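Local coordinates for protein glutathione S-transferase (Cupriavidus metallidurans, PDB 4MK3) that probably acts as a glutathione transferase, and binds a sulfinic acid derivative of glutathione in its glutathione S-transferase fold, at residues V98-L101 against I102-S106. Sequence-based numbering, arbitrary orientation.
Sequences VSRL and IPQGS
Arg100 reaches along its own loop to Ile102 and Gln104, a local polar contact within the linker that joins helix 85-94 to helix 106-134. In the glutathione S-transferase fold this linker leads from the N-terminal thioredoxin-like domain into the helical C-terminal domain. The Arg100 chain bends at chi2 (-60°) and then runs out extended, which carries the guanidinium over the backbone of the next residues. NH2 of Arg100 lies 2.8 Å from O of Ile102, but the angle is too poor for a hydrogen bond. CD of Arg100 also rests on that carbonyl, 3.5 Å from O of Ile102. The Gln104 side chain folds back at chi2 (-71°) and crosses the arginine at about a right angle. OE1 of Gln104 is modelled too close to CZ and NH1 of Arg100. The orientation of the whole amide is therefore doubtful, and no bond type follows for OE1. Arg100 and Gln104 also touch a crystal neighbour, which may influence their conformations. Leu101 and Ile102 are buried. Leu101 packs on Val40 and Glu43 of helix 32-44, and Ile102 on Arg109 of helix 106-134. Asp93 accepts hydrogen bonds from the backbone N of both Leu101 and Ile102. Its carboxylate also forms a weak, long ion pair with NE of Arg100. The chemistry is thus divided: the buried side chains and the Asp93 carboxylate probably hold the linker in place, whereas the exposed arginine lies near the Ile102 carbonyl and Asp93, whose negative character would probably suit its positive charge.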
# COMPACT_ATOMS: atom_id res chain seq x y z
N VAL A 98 -0.70 -12.34 22.42
CA VAL A 98 -2.10 -12.71 22.27
C VAL A 98 -2.50 -12.69 20.80
O VAL A 98 -2.21 -11.72 20.09
CB VAL A 98 -3.02 -11.75 23.07
CG1 VAL A 98 -4.49 -12.12 22.86
CG2 VAL A 98 -2.67 -11.77 24.56
N SER A 99 -3.14 -13.76 20.35
CA SER A 99 -3.75 -13.81 19.03
C SER A 99 -2.78 -13.37 17.93
O SER A 99 -2.98 -12.35 17.29
CB SER A 99 -4.99 -12.91 19.00
OG SER A 99 -5.58 -12.88 17.71
N ARG A 100 -1.72 -14.14 17.73
CA ARG A 100 -0.81 -13.90 16.62
C ARG A 100 -1.54 -13.94 15.27
O ARG A 100 -2.16 -14.95 14.95
CB ARG A 100 0.26 -14.99 16.62
CG ARG A 100 1.65 -14.47 16.85
CD ARG A 100 2.04 -13.50 15.77
NE ARG A 100 3.46 -13.19 15.84
CZ ARG A 100 4.40 -13.86 15.19
NH1 ARG A 100 5.68 -13.51 15.33
NH2 ARG A 100 4.08 -14.89 14.41
N LEU A 101 -1.43 -12.87 14.49
CA LEU A 101 -2.17 -12.71 13.23
C LEU A 101 -1.33 -12.77 11.98
O LEU A 101 -1.86 -12.90 10.88
CB LEU A 101 -2.93 -11.39 13.24
CG LEU A 101 -4.05 -11.32 14.27
CD1 LEU A 101 -4.66 -9.90 14.29
CD2 LEU A 101 -5.13 -12.35 14.04
N ILE A 102 -0.02 -12.68 12.12
CA ILE A 102 0.88 -12.81 10.99
C ILE A 102 1.82 -13.97 11.29
O ILE A 102 2.56 -13.93 12.30
CB ILE A 102 1.67 -11.53 10.69
CG1 ILE A 102 0.72 -10.33 10.52
CG2 ILE A 102 2.50 -11.71 9.42
CD1 ILE A 102 1.43 -9.00 10.36
N PRO A 103 1.82 -15.01 10.46
CA PRO A 103 2.65 -16.20 10.72
C PRO A 103 4.15 -15.93 10.72
O PRO A 103 4.58 -14.96 10.11
CB PRO A 103 2.30 -17.13 9.56
CG PRO A 103 0.96 -16.71 9.15
CD PRO A 103 0.92 -15.24 9.31
N GLN A 104 4.90 -16.81 11.39
CA GLN A 104 6.36 -16.77 11.43
C GLN A 104 7.04 -17.12 10.11
O GLN A 104 8.03 -16.50 9.74
CB GLN A 104 6.89 -17.74 12.49
CG GLN A 104 6.44 -17.45 13.91
CD GLN A 104 7.08 -16.21 14.52
OE1 GLN A 104 6.61 -15.71 15.53
NE2 GLN A 104 8.16 -15.72 13.91
N GLY A 105 6.55 -18.15 9.42
CA GLY A 105 7.25 -18.62 8.23
C GLY A 105 7.21 -17.61 7.09
O GLY A 105 6.20 -16.97 6.90
N SER A 106 8.31 -17.48 6.35
CA SER A 106 8.42 -16.53 5.24
C SER A 106 7.37 -16.79 4.15
O SER A 106 6.76 -15.88 3.61
CB SER A 106 9.84 -16.62 4.67
OG SER A 106 9.96 -15.95 3.43